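Local structure of cytochrome P450 monooxygenase (Rhodococcus sp. ECU0066, 6KBH) at residues 117-122 with 231-236; 205-210 with 223-228; 476-481 with 558-563; 575-580 with 653-658; 648-653 with 673-678. The protein probably acts as a self-sufficient monooxygenase, binding heme, flavin mononucleotide and a two-iron, two-sulfur cluster in one polypeptide. All coordinates share one frame; numbering follows the deposited sequence.

The five contacts sample three parts of one long chain. Interactions 1 and 2, their centres 12 Å apart, share helix 219-242 in the heme-binding P450 part; interaction 2 is nested inside the chain loop closed by interaction 1, and Tyr205 packs on Phe232 and Phe235. Interaction 3 follows in the antiparallel sheet of the flavin domain, 56 Å from interaction 1 between centres. Interactions 4 and 5 come last, 11 Å apart and sharing Asp653, at the N-terminal ends of strands in a parallel sheet; their segments alternate along the chain. With interactions 1 and 4 centred 76 Å apart, the contacts belong to separately folded parts of a multidomain redox protein.

Interaction 1 (117-122 with 231-236); sequences YGYAMN and KFWQFA
Trp233 and Tyr119, which meet at the middle of this contact, both hold CG anti to the backbone N (chi1 169° and 157°), which directs each CG to the side where the two rings meet. They form an offset edge-to-face pair: the tyrosine presents its edge to the indole face, the centroid of the Tyr119 ring lying 4.8 Å from that of the Trp233 six-membered ring, with planes 78° apart. Tyr119 CD2 does the touching, 3.3 Å from Trp233 CD2. Farther round the indole, Tyr119 CA makes a CH-pi contact 3.7 Å from the centroid of the five-membered ring. Met121 completes the apolar patch, CB standing 3.9 Å from Trp233 CZ3. An alanine in place of Trp233 would probably leave Tyr119 without the face its edge packs on and open a gap between loop and helix.

Beside it, Tyr117 lies over the helix backbone, with Lys231 N 3.6 Å above the centre of its ring and Gln234 CG in plane at its edge. The Tyr117 hydroxyl takes a weak hydrogen bond from the ammonium, 3.4 Å between Lys231 NZ and Tyr117 OH. Gly118, with positive phi, is the C-prime residue of the Schellman motif that ends helix 108-116 and turns the chain into this loop. On helix 219-242, probably the P450 G helix, Trp233 also stacks with His273 of helix 269-281, whose Met277 is touched by Tyr119 and Met121.

Interaction 2 (205-210 with 223-228); sequences YSIAHT and VAVADA
Ile207 CD1 rests on helix 219-242 between two small side chains, 3.7 Å from Val225 CG2 and 3.9 Å from Ala228 CB. The branch methyl Ile207 CG2 adds a looser touch on the same alanine, 4.2 Å from Ala228 CB. Ile207 puts CG1 between its backbone N and carbonyl carbon (chi1 59°), and an extended chi2 of 163° then carries CD1 down to the helix. Val225 divides its methyls between two partners: CG2 faces the isoleucine, while CG1 lies 4.1 Å from His209 CD2 as well as near Ile207 CD1. At the other end of the contact Tyr205 meets the helix backbone, with CB 3.9 Å from Ala228 O. No hydrogen bond crosses between the segments; adhesion is by van der Waals packing of aliphatic groups, with the imidazole at the margin.

The second shell sets the loop in place. Ser206 OG bonds to Leu202 O, tying the turn to the end of helix 199-204, and His209 N donates to Glu285 OE2. Tyr205 reaches farther along the helix, packing against Lys231, Phe232 and Phe235. The segment 205-210 thus joins helix 199-204 to helix 210-214 and folds back on helix 219-242, in the region that leads to the probable G helix; helix 108-116 packs on the helix too, through Val223 and Ala226, and helix 284-300 meets the loop at Ala208.

Interaction 3 (476-481 with 558-563); sequences TMAVSG and GATLRV
Val479 and Gly558 meet through flat peptide groups: Gly558 N lies in the plane of the Val479 carbonyl, 3.1 Å from Val479 O, while Val479 N sits 25° out of the plane of the Ala559 carbonyl to which it donates. These groups join two antiparallel neighbours in the six-stranded sheet of the FAD-binding FR-type domain, which here holds flavin mononucleotide. Next along, Met477 and Leu561 form a hydrogen-bonded pair, firm from Leu561 N to Met477 O (2.9 Å) but weak from Met477 N to Leu561 O (3.0 Å). Thr476 opposite Arg562 and Ala478 opposite Thr560 are the non-hydrogen-bonded pairs that alternate with it.

The side chains sort onto two faces. On one, Ala478 CB packs on the methyl of its partner, 3.8 Å from Thr560 CG2, beside Thr476 and Arg562. The guanidinium of Arg562 turns to the next strand, where its NE makes a salt bridge with Asp514 OD2. Met477 and Leu561 point to the other face, and Leu561 touches Val513 there. Met477 CG lies 3.7 Å from Val563 CG1, whose side chain is about 12 Å from the bound flavin. Gly558 has phi 88°, where a CB would press on the preceding carbonyl O. Beyond the last pair, Val479 CG1, set between the backbone N and the carbonyl carbon (chi1 48°), reaches to 3.9 Å from Ala559 CB.

Interaction 4 (575-580 with 653-658); sequences DAKRYV and DGTQVY
Tyr579 and Gln656 pair in parallel register: Gln656 N donates to Arg578 O (3.0 Å) and Val580 N to Gln656 O (3.1 Å), so that one residue bonds on both sides of its partner. The two short strands run at 35° to each other at the middle of a five-stranded parallel sheet, in a Rossmann-like reductase domain of the NAD-ferredoxin type. Where they begin, Gly654 lies against Lys577, and a CB on the glycine would collide with Lys577 CB.

Arg578 and Thr655 lie side by side on one face of the sheet. The guanidinium grips a single oxygen side-on, with Arg578 NE 3.2 Å and Arg578 NH2 3.0 Å from Thr655 OG1, the oxygen tilted slightly from its plane. The arginine is extended to CD, and the bend at chi3 (69°) turns NE toward the threonine. Val580 CG1 lies over one face of the guanidinium, toward its rim, and NH1 has a long, weak ion pair with Glu606. A leucine here, without the guanidinium, would probably leave the Thr655 hydroxyl less firmly held and Glu606 without this distant charge. On this face Val580 CG2 also packs on Val657 CG2 at 3.4 Å.

The opposite face carries Tyr579 and Gln656, where Ala576 CB rests against the amide. Tyr658 OH takes a hydrogen bond from Asp573 N, and its ring lies side by side with that of Tyr579, Tyr658 CE1 4.2 Å from Tyr579 CD1.

Interaction 5 (648-653 with 673-678); sequences FADPED and TAHWPD
Pro651 and Trp676 form the apolar centre of the contact. The proline lies on one face of the indole in a CH-pi contact, Pro651 CB 3.4 Å from the centroid of the Trp676 six-membered ring and 19° off its normal. Phe648 approaches as an offset edge-to-face pair, its edge toward the indole face, with the planes 63° apart and the centroids of the Phe648 ring and the Trp676 six-membered ring 5.9 Å apart. Nearer still is the phenylalanine's methylene: Phe648 CB stands 3.7 Å from Trp676 CZ2. Pro677 flanks this group loosely, its CD 4.4 Å from Pro651 CB.

Toward the polar edge the indole N-H makes a weak hydrogen bond in the ring plane, Trp676 NE1 lying 3.3 Å from Phe648 O. His675 and Asp650 sit at the exposed rim, 4.3 Å between His675 ND1 and Asp650 OD1, not in contact. Glu652 turns away to receive Thr655 N with its OE1.

The contact joins the loops that lead into strands 655-661 and 681-685, neighbours in the parallel sheet, and Phe648 and Trp676 reach Val657 and Thr655, respectively, on the first of them: loop packing at the N-terminal ends of the parallel strands of a Rossmann-like alpha/beta domain.

Interaction 1 (117-122 with 231-236)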
# COMPACT_ATOMS: atom_id res chain seq x y z
N TYR A 117 6.81 -15.87 38.79
CA TYR A 117 7.48 -16.36 37.59
C TYR A 117 8.71 -15.54 37.23
O TYR A 117 9.28 -15.74 36.16
CB TYR A 117 6.52 -16.38 36.40
CG TYR A 117 5.43 -17.43 36.49
CD1 TYR A 117 4.25 -17.19 37.19
CD2 TYR A 117 5.58 -18.66 35.86
CE1 TYR A 117 3.26 -18.15 37.26
CE2 TYR A 117 4.59 -19.63 35.93
CZ TYR A 117 3.43 -19.36 36.63
OH TYR A 117 2.44 -20.32 36.71
N GLY A 118 9.12 -14.61 38.11
CA GLY A 118 10.28 -13.77 37.88
C GLY A 118 10.26 -13.08 36.53
O GLY A 118 11.28 -13.06 35.82
N TYR A 119 9.12 -12.52 36.16
CA TYR A 119 8.92 -11.90 34.86
C TYR A 119 9.40 -10.45 34.90
O TYR A 119 9.03 -9.69 35.80
CB TYR A 119 7.45 -11.99 34.45
CG TYR A 119 6.92 -10.98 33.44
CD1 TYR A 119 6.49 -9.71 33.83
CD2 TYR A 119 6.82 -11.31 32.10
CE1 TYR A 119 6.00 -8.80 32.89
CE2 TYR A 119 6.33 -10.42 31.17
CZ TYR A 119 5.93 -9.17 31.56
OH TYR A 119 5.44 -8.29 30.63
N ALA A 120 10.26 -10.09 33.94
CA ALA A 120 10.75 -8.72 33.82
C ALA A 120 10.92 -8.45 32.32
O ALA A 120 11.95 -8.77 31.73
CB ALA A 120 12.06 -8.53 34.57
N MET A 121 9.88 -7.88 31.72
CA MET A 121 9.94 -7.56 30.30
C MET A 121 10.45 -6.14 30.10
O MET A 121 9.97 -5.20 30.75
CB MET A 121 8.58 -7.70 29.62
CG MET A 121 8.71 -7.35 28.15
SD MET A 121 7.21 -7.44 27.19
CE MET A 121 6.98 -9.19 27.31
N ASN A 122 11.40 -6.00 29.19
CA ASN A 122 11.85 -4.69 28.76
C ASN A 122 10.84 -4.07 27.82
O ASN A 122 10.08 -4.77 27.13
CB ASN A 122 13.20 -4.81 28.06
CG ASN A 122 14.06 -5.90 28.65
OD1 ASN A 122 14.08 -7.03 28.16
ND2 ASN A 122 14.79 -5.57 29.71
N LYS A 231 3.15 -17.59 33.18
CA LYS A 231 3.33 -18.90 32.57
C LYS A 231 4.02 -18.77 31.23
O LYS A 231 4.97 -19.51 30.92
CB LYS A 231 1.98 -19.60 32.38
CG LYS A 231 1.29 -20.06 33.64
CD LYS A 231 -0.03 -20.73 33.29
CE LYS A 231 -0.91 -20.92 34.52
NZ LYS A 231 -0.30 -21.88 35.47
N PHE A 232 3.56 -17.82 30.42
CA PHE A 232 4.09 -17.66 29.08
C PHE A 232 5.51 -17.09 29.08
O PHE A 232 6.29 -17.40 28.18
CB PHE A 232 3.11 -16.79 28.28
CG PHE A 232 3.66 -16.28 26.99
CD1 PHE A 232 4.51 -15.19 26.97
CD2 PHE A 232 3.32 -16.87 25.79
CE1 PHE A 232 5.05 -14.74 25.81
CE2 PHE A 232 3.85 -16.40 24.60
CZ PHE A 232 4.71 -15.32 24.62
N TRP A 233 5.87 -16.30 30.10
CA TRP A 233 7.18 -15.66 30.10
C TRP A 233 8.30 -16.68 30.28
O TRP A 233 9.34 -16.60 29.61
CB TRP A 233 7.25 -14.61 31.19
CG TRP A 233 8.62 -14.07 31.45
CD1 TRP A 233 9.48 -14.46 32.44
CD2 TRP A 233 9.29 -13.04 30.72
NE1 TRP A 233 10.64 -13.74 32.36
CE2 TRP A 233 10.55 -12.86 31.32
CE3 TRP A 233 8.95 -12.25 29.62
CZ2 TRP A 233 11.47 -11.92 30.86
CZ3 TRP A 233 9.86 -11.32 29.16
CH2 TRP A 233 11.11 -11.16 29.78
N GLN A 234 8.12 -17.63 31.20
CA GLN A 234 9.19 -18.58 31.47
C GLN A 234 9.20 -19.76 30.50
O GLN A 234 10.28 -20.28 30.20
CB GLN A 234 9.12 -19.08 32.92
CG GLN A 234 8.08 -20.15 33.21
CD GLN A 234 8.22 -20.70 34.63
OE1 GLN A 234 9.13 -20.32 35.36
NE2 GLN A 234 7.31 -21.59 35.01
N PHE A 235 8.04 -20.18 30.00
CA PHE A 235 8.05 -21.16 28.92
C PHE A 235 8.71 -20.57 27.67
O PHE A 235 9.58 -21.21 27.05
CB PHE A 235 6.63 -21.66 28.65
CG PHE A 235 6.55 -22.78 27.64
CD1 PHE A 235 7.69 -23.25 27.01
CD2 PHE A 235 5.31 -23.36 27.32
CE1 PHE A 235 7.61 -24.25 26.08
CE2 PHE A 235 5.22 -24.37 26.40
CZ PHE A 235 6.39 -24.82 25.77
N ALA A 236 8.36 -19.34 27.31
CA ALA A 236 9.06 -18.74 26.19
C ALA A 236 10.55 -18.59 26.47
O ALA A 236 11.34 -18.46 25.53
CB ALA A 236 8.44 -17.40 25.81

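Interaction 2 (205-210 with 223-228)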
# COMPACT_ATOMS: atom_id res chain seq x y z
N TYR A 205 -1.38 -20.16 26.54
CA TYR A 205 -1.00 -19.04 27.38
C TYR A 205 -1.22 -17.69 26.69
O TYR A 205 -0.80 -16.66 27.23
CB TYR A 205 0.47 -19.16 27.80
CG TYR A 205 0.83 -20.42 28.57
CD1 TYR A 205 -0.15 -21.20 29.17
CD2 TYR A 205 2.15 -20.82 28.68
CE1 TYR A 205 0.19 -22.35 29.87
CE2 TYR A 205 2.49 -21.97 29.38
CZ TYR A 205 1.51 -22.73 29.97
OH TYR A 205 1.85 -23.87 30.66
N SER A 206 -1.87 -17.67 25.53
CA SER A 206 -2.16 -16.44 24.80
C SER A 206 -3.60 -16.02 25.07
O SER A 206 -4.53 -16.81 24.85
CB SER A 206 -1.94 -16.63 23.30
OG SER A 206 -0.58 -16.89 23.00
N ILE A 207 -3.79 -14.79 25.55
CA ILE A 207 -5.08 -14.32 26.03
C ILE A 207 -5.33 -12.90 25.56
O ILE A 207 -4.46 -12.23 24.99
CB ILE A 207 -5.20 -14.38 27.57
CG1 ILE A 207 -4.11 -13.53 28.21
CG2 ILE A 207 -5.15 -15.82 28.06
CD1 ILE A 207 -4.38 -13.19 29.65
N ALA A 208 -6.55 -12.43 25.81
CA ALA A 208 -6.92 -11.06 25.52
C ALA A 208 -6.34 -10.11 26.56
O ALA A 208 -6.34 -10.41 27.76
CB ALA A 208 -8.44 -10.91 25.46
N HIS A 209 -5.82 -8.98 26.10
CA HIS A 209 -5.24 -7.97 26.97
C HIS A 209 -5.99 -6.64 26.94
O HIS A 209 -5.58 -5.70 27.63
CB HIS A 209 -3.77 -7.71 26.59
CG HIS A 209 -2.84 -8.82 26.98
ND1 HIS A 209 -2.50 -9.84 26.12
CD2 HIS A 209 -2.16 -9.05 28.13
CE1 HIS A 209 -1.66 -10.66 26.72
NE2 HIS A 209 -1.44 -10.21 27.94
N THR A 210 -7.06 -6.53 26.15
CA THR A 210 -7.68 -5.23 25.91
C THR A 210 -8.22 -4.62 27.19
O THR A 210 -7.94 -3.46 27.52
CB THR A 210 -8.78 -5.35 24.86
OG1 THR A 210 -9.85 -6.15 25.38
CG2 THR A 210 -8.25 -6.01 23.61
N VAL A 223 -5.25 -10.68 38.12
CA VAL A 223 -4.40 -11.81 38.50
C VAL A 223 -4.42 -12.89 37.43
O VAL A 223 -3.38 -13.47 37.09
CB VAL A 223 -4.79 -12.35 39.89
CG1 VAL A 223 -5.02 -11.20 40.87
CG2 VAL A 223 -6.01 -13.26 39.84
N ALA A 224 -5.60 -13.17 36.85
CA ALA A 224 -5.69 -14.22 35.84
C ALA A 224 -4.83 -13.90 34.63
O ALA A 224 -4.33 -14.81 33.96
CB ALA A 224 -7.15 -14.43 35.43
N VAL A 225 -4.66 -12.61 34.32
CA VAL A 225 -3.74 -12.21 33.27
C VAL A 225 -2.30 -12.40 33.72
O VAL A 225 -1.48 -12.99 33.02
CB VAL A 225 -4.02 -10.76 32.83
CG1 VAL A 225 -2.89 -10.23 31.96
CG2 VAL A 225 -5.36 -10.67 32.11
N ALA A 226 -1.98 -11.90 34.92
CA ALA A 226 -0.64 -12.07 35.47
C ALA A 226 -0.24 -13.54 35.55
O ALA A 226 0.94 -13.87 35.43
CB ALA A 226 -0.55 -11.42 36.85
N ASP A 227 -1.22 -14.42 35.76
CA ASP A 227 -0.92 -15.85 35.80
C ASP A 227 -0.63 -16.39 34.41
O ASP A 227 0.35 -17.13 34.21
CB ASP A 227 -2.08 -16.60 36.45
CG ASP A 227 -1.67 -17.95 37.02
OD1 ASP A 227 -0.78 -17.97 37.90
OD2 ASP A 227 -2.24 -18.97 36.60
N ALA A 228 -1.45 -16.04 33.42
CA ALA A 228 -1.21 -16.50 32.06
C ALA A 228 0.03 -15.86 31.46
O ALA A 228 0.75 -16.51 30.69
CB ALA A 228 -2.43 -16.22 31.18

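Interaction 3 (476-481 with 558-563)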
# COMPACT_ATOMS: atom_id res chain seq x y z
N THR A 476 -10.85 -3.32 -14.05
CA THR A 476 -10.68 -4.65 -14.64
C THR A 476 -11.57 -4.72 -15.87
O THR A 476 -12.78 -4.93 -15.77
CB THR A 476 -11.00 -5.74 -13.63
OG1 THR A 476 -12.41 -6.01 -13.66
CG2 THR A 476 -10.59 -5.30 -12.24
N MET A 477 -10.97 -4.51 -17.04
CA MET A 477 -11.71 -4.56 -18.28
C MET A 477 -11.71 -5.97 -18.86
O MET A 477 -10.97 -6.86 -18.41
CB MET A 477 -11.15 -3.57 -19.30
CG MET A 477 -11.25 -2.11 -18.91
SD MET A 477 -9.98 -1.13 -19.71
CE MET A 477 -10.96 -0.12 -20.74
N ALA A 478 -12.54 -6.17 -19.87
CA ALA A 478 -12.68 -7.45 -20.54
C ALA A 478 -12.21 -7.31 -21.98
O ALA A 478 -12.37 -6.26 -22.61
CB ALA A 478 -14.13 -7.94 -20.51
N VAL A 479 -11.61 -8.38 -22.49
CA VAL A 479 -11.13 -8.42 -23.87
C VAL A 479 -12.28 -8.91 -24.76
O VAL A 479 -12.69 -10.07 -24.67
CB VAL A 479 -9.89 -9.31 -24.01
CG1 VAL A 479 -10.08 -10.66 -23.32
CG2 VAL A 479 -9.53 -9.49 -25.47
N SER A 480 -12.78 -8.02 -25.61
CA SER A 480 -13.88 -8.36 -26.50
C SER A 480 -13.43 -8.87 -27.86
O SER A 480 -14.23 -9.46 -28.58
CB SER A 480 -14.79 -7.14 -26.70
OG SER A 480 -14.05 -6.05 -27.23
N GLY A 481 -12.16 -8.65 -28.22
CA GLY A 481 -11.69 -9.12 -29.51
C GLY A 481 -10.18 -9.08 -29.70
O GLY A 481 -9.52 -8.14 -29.25
N GLY A 558 -12.90 -12.98 -23.72
CA GLY A 558 -13.63 -13.25 -22.50
C GLY A 558 -12.82 -13.17 -21.23
O GLY A 558 -13.40 -13.17 -20.14
N ALA A 559 -11.49 -13.12 -21.33
CA ALA A 559 -10.67 -12.90 -20.16
C ALA A 559 -10.84 -11.46 -19.66
O ALA A 559 -11.41 -10.60 -20.33
CB ALA A 559 -9.20 -13.18 -20.47
N THR A 560 -10.33 -11.20 -18.46
CA THR A 560 -10.34 -9.85 -17.92
C THR A 560 -8.97 -9.50 -17.37
O THR A 560 -8.35 -10.31 -16.68
CB THR A 560 -11.41 -9.66 -16.84
OG1 THR A 560 -11.30 -10.68 -15.83
CG2 THR A 560 -12.80 -9.69 -17.46
N LEU A 561 -8.52 -8.30 -17.68
CA LEU A 561 -7.20 -7.83 -17.33
C LEU A 561 -7.37 -6.59 -16.47
O LEU A 561 -8.22 -5.74 -16.73
CB LEU A 561 -6.41 -7.45 -18.59
CG LEU A 561 -5.74 -8.55 -19.41
CD1 LEU A 561 -5.26 -7.97 -20.74
CD2 LEU A 561 -4.60 -9.14 -18.65
N ARG A 562 -6.55 -6.48 -15.43
CA ARG A 562 -6.45 -5.26 -14.65
C ARG A 562 -5.62 -4.25 -15.42
O ARG A 562 -4.54 -4.56 -15.93
CB ARG A 562 -5.82 -5.54 -13.28
CG ARG A 562 -5.20 -4.32 -12.66
CD ARG A 562 -5.27 -4.37 -11.13
NE ARG A 562 -4.06 -4.92 -10.53
CZ ARG A 562 -3.04 -4.19 -10.07
NH1 ARG A 562 -3.08 -2.87 -10.12
NH2 ARG A 562 -1.99 -4.79 -9.54
N VAL A 563 -6.13 -3.03 -15.53
CA VAL A 563 -5.57 -2.03 -16.44
C VAL A 563 -5.72 -0.68 -15.77
O VAL A 563 -6.84 -0.27 -15.42
CB VAL A 563 -6.28 -2.08 -17.80
CG1 VAL A 563 -7.78 -2.14 -17.65
CG2 VAL A 563 -5.88 -0.91 -18.64

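Interaction 4 (575-580 with 653-658)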
# COMPACT_ATOMS: atom_id res chain seq x y z
N ASP A 575 0.28 24.01 -30.34
CA ASP A 575 0.46 25.30 -30.99
C ASP A 575 1.63 25.33 -31.97
O ASP A 575 1.97 26.41 -32.48
CB ASP A 575 0.63 26.41 -29.93
CG ASP A 575 1.90 26.28 -29.11
OD1 ASP A 575 2.82 25.52 -29.48
OD2 ASP A 575 1.99 26.97 -28.06
N ALA A 576 2.25 24.18 -32.25
CA ALA A 576 3.38 24.16 -33.15
C ALA A 576 2.91 24.36 -34.59
O ALA A 576 1.76 24.12 -34.94
CB ALA A 576 4.15 22.84 -33.01
N LYS A 577 3.84 24.83 -35.43
CA LYS A 577 3.52 25.12 -36.83
C LYS A 577 3.16 23.86 -37.60
O LYS A 577 2.14 23.81 -38.30
CB LYS A 577 4.72 25.85 -37.44
CG LYS A 577 5.28 25.40 -38.80
CD LYS A 577 4.29 25.53 -39.95
CE LYS A 577 4.95 25.12 -41.28
NZ LYS A 577 5.38 23.70 -41.33
N ARG A 578 4.02 22.85 -37.52
CA ARG A 578 3.89 21.63 -38.31
C ARG A 578 4.42 20.48 -37.48
O ARG A 578 5.20 20.67 -36.53
CB ARG A 578 4.64 21.74 -39.64
CG ARG A 578 4.71 20.47 -40.51
CD ARG A 578 5.35 20.79 -41.85
NE ARG A 578 6.77 21.11 -41.75
CZ ARG A 578 7.74 20.46 -42.40
NH1 ARG A 578 7.45 19.45 -43.21
NH2 ARG A 578 9.00 20.84 -42.25
N TYR A 579 3.95 19.29 -37.80
CA TYR A 579 4.41 18.08 -37.14
C TYR A 579 4.90 17.14 -38.22
O TYR A 579 4.17 16.87 -39.18
CB TYR A 579 3.27 17.47 -36.33
CG TYR A 579 2.42 18.55 -35.71
CD1 TYR A 579 2.81 19.15 -34.53
CD2 TYR A 579 1.28 19.03 -36.35
CE1 TYR A 579 2.08 20.17 -33.97
CE2 TYR A 579 0.54 20.05 -35.79
CZ TYR A 579 0.94 20.61 -34.60
OH TYR A 579 0.19 21.63 -34.06
N VAL A 580 6.12 16.67 -38.10
CA VAL A 580 6.57 15.58 -38.93
C VAL A 580 6.82 14.43 -37.98
O VAL A 580 7.45 14.62 -36.94
CB VAL A 580 7.79 15.93 -39.80
CG1 VAL A 580 7.47 17.17 -40.62
CG2 VAL A 580 9.12 15.99 -39.00
N ASP A 653 11.96 27.14 -38.40
CA ASP A 653 11.50 27.70 -37.13
C ASP A 653 10.31 27.02 -36.47
O ASP A 653 10.33 26.77 -35.26
CB ASP A 653 11.20 29.18 -37.38
CG ASP A 653 10.38 29.81 -36.28
OD1 ASP A 653 10.90 29.90 -35.15
OD2 ASP A 653 9.23 30.23 -36.55
N GLY A 654 9.25 26.73 -37.24
CA GLY A 654 8.03 26.23 -36.64
C GLY A 654 7.94 24.73 -36.47
O GLY A 654 7.24 24.25 -35.58
N THR A 655 8.64 23.97 -37.32
CA THR A 655 8.46 22.52 -37.34
C THR A 655 8.85 21.87 -36.01
O THR A 655 9.88 22.19 -35.41
CB THR A 655 9.30 21.89 -38.47
OG1 THR A 655 8.87 22.41 -39.73
CG2 THR A 655 9.14 20.38 -38.47
N GLN A 656 7.99 20.97 -35.55
CA GLN A 656 8.26 20.03 -34.47
C GLN A 656 8.28 18.60 -35.01
O GLN A 656 7.74 18.32 -36.09
CB GLN A 656 7.23 20.13 -33.35
CG GLN A 656 7.47 21.24 -32.34
CD GLN A 656 6.52 21.16 -31.16
OE1 GLN A 656 5.60 20.34 -31.15
NE2 GLN A 656 6.74 22.01 -30.17
N VAL A 657 8.93 17.71 -34.26
CA VAL A 657 9.04 16.30 -34.63
C VAL A 657 8.80 15.44 -33.39
O VAL A 657 9.60 15.48 -32.44
CB VAL A 657 10.42 15.96 -35.23
CG1 VAL A 657 10.43 14.51 -35.76
CG2 VAL A 657 10.91 16.95 -36.29
N TYR A 658 7.73 14.65 -33.40
CA TYR A 658 7.58 13.58 -32.42
C TYR A 658 7.86 12.24 -33.08
O TYR A 658 7.59 12.05 -34.27
CB TYR A 658 6.19 13.56 -31.79
CG TYR A 658 5.74 14.88 -31.24
CD1 TYR A 658 5.31 15.89 -32.09
CD2 TYR A 658 5.75 15.12 -29.89
CE1 TYR A 658 4.91 17.09 -31.60
CE2 TYR A 658 5.35 16.33 -29.38
CZ TYR A 658 4.92 17.32 -30.25
OH TYR A 658 4.51 18.54 -29.78

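Interaction 5 (648-653 with 673-678)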
# COMPACT_ATOMS: atom_id res chain seq x y z
N PHE A 648 16.10 15.91 -42.43
CA PHE A 648 16.34 16.99 -41.48
C PHE A 648 17.63 17.74 -41.80
O PHE A 648 18.34 18.22 -40.91
CB PHE A 648 16.35 16.43 -40.05
CG PHE A 648 15.18 15.52 -39.76
CD1 PHE A 648 15.14 14.23 -40.27
CD2 PHE A 648 14.11 15.96 -39.00
CE1 PHE A 648 14.06 13.40 -40.03
CE2 PHE A 648 13.02 15.13 -38.75
CZ PHE A 648 13.00 13.85 -39.26
N ALA A 649 17.91 17.86 -43.11
CA ALA A 649 19.11 18.54 -43.59
C ALA A 649 19.24 19.93 -43.00
O ALA A 649 20.31 20.30 -42.50
CB ALA A 649 19.07 18.61 -45.12
N ASP A 650 18.17 20.72 -43.03
CA ASP A 650 18.23 21.99 -42.33
C ASP A 650 16.84 22.41 -41.88
O ASP A 650 15.86 22.20 -42.60
CB ASP A 650 18.90 23.08 -43.18
CG ASP A 650 20.29 23.42 -42.66
OD1 ASP A 650 20.62 22.94 -41.55
OD2 ASP A 650 21.04 24.15 -43.34
N PRO A 651 16.74 23.04 -40.72
CA PRO A 651 15.45 23.17 -40.03
C PRO A 651 14.59 24.29 -40.58
O PRO A 651 14.99 25.07 -41.45
CB PRO A 651 15.88 23.48 -38.59
CG PRO A 651 17.17 24.21 -38.75
CD PRO A 651 17.86 23.57 -39.92
N GLU A 652 13.37 24.35 -40.05
CA GLU A 652 12.50 25.53 -40.13
C GLU A 652 12.01 25.84 -38.72
O GLU A 652 11.70 24.93 -37.94
CB GLU A 652 11.35 25.33 -41.12
CG GLU A 652 10.41 26.55 -41.30
CD GLU A 652 9.38 26.68 -40.22
OE1 GLU A 652 9.04 25.65 -39.61
OE2 GLU A 652 8.87 27.81 -40.04
N ASP A 653 11.96 27.14 -38.40
CA ASP A 653 11.50 27.70 -37.13
C ASP A 653 10.31 27.02 -36.47
O ASP A 653 10.33 26.77 -35.26
CB ASP A 653 11.20 29.18 -37.38
CG ASP A 653 10.38 29.81 -36.28
OD1 ASP A 653 10.90 29.90 -35.15
OD2 ASP A 653 9.23 30.23 -36.55
N THR A 673 18.73 15.45 -35.84
CA THR A 673 18.01 16.65 -35.45
C THR A 673 18.79 17.54 -34.49
O THR A 673 18.23 18.51 -33.98
CB THR A 673 16.66 16.30 -34.80
OG1 THR A 673 16.09 17.47 -34.22
CG2 THR A 673 16.87 15.28 -33.71
N ALA A 674 20.06 17.22 -34.23
CA ALA A 674 20.84 18.04 -33.32
C ALA A 674 20.98 19.47 -33.83
O ALA A 674 21.15 20.40 -33.03
CB ALA A 674 22.23 17.42 -33.10
N HIS A 675 20.88 19.67 -35.14
CA HIS A 675 21.02 20.99 -35.75
C HIS A 675 19.90 21.94 -35.35
O HIS A 675 20.05 23.16 -35.53
CB HIS A 675 21.04 20.90 -37.28
CG HIS A 675 21.94 19.84 -37.85
ND1 HIS A 675 22.17 19.73 -39.20
CD2 HIS A 675 22.66 18.86 -37.26
CE1 HIS A 675 22.99 18.72 -39.42
NE2 HIS A 675 23.31 18.18 -38.26
N TRP A 676 18.80 21.43 -34.83
CA TRP A 676 17.55 22.16 -34.74
C TRP A 676 17.45 22.90 -33.41
O TRP A 676 18.29 22.73 -32.52
CB TRP A 676 16.39 21.18 -34.92
CG TRP A 676 16.34 20.56 -36.29
CD1 TRP A 676 17.33 19.85 -36.90
CD2 TRP A 676 15.25 20.60 -37.21
NE1 TRP A 676 16.93 19.45 -38.15
CE2 TRP A 676 15.65 19.90 -38.37
CE3 TRP A 676 13.96 21.16 -37.18
CZ2 TRP A 676 14.82 19.74 -39.47
CZ3 TRP A 676 13.15 21.01 -38.28
CH2 TRP A 676 13.58 20.30 -39.41
N PRO A 677 16.44 23.78 -33.26
CA PRO A 677 16.16 24.35 -31.93
C PRO A 677 15.94 23.27 -30.87
O PRO A 677 15.75 22.10 -31.21
CB PRO A 677 14.90 25.18 -32.17
CG PRO A 677 15.01 25.60 -33.60
CD PRO A 677 15.66 24.45 -34.32
N ASP A 678 15.96 23.66 -29.60
CA ASP A 678 16.14 22.68 -28.53
C ASP A 678 14.89 21.85 -28.29
O ASP A 678 14.96 20.61 -28.22
CB ASP A 678 16.58 23.39 -27.24
CG ASP A 678 18.05 23.73 -27.26
OD1 ASP A 678 18.76 23.20 -28.13
OD2 ASP A 678 18.50 24.52 -26.40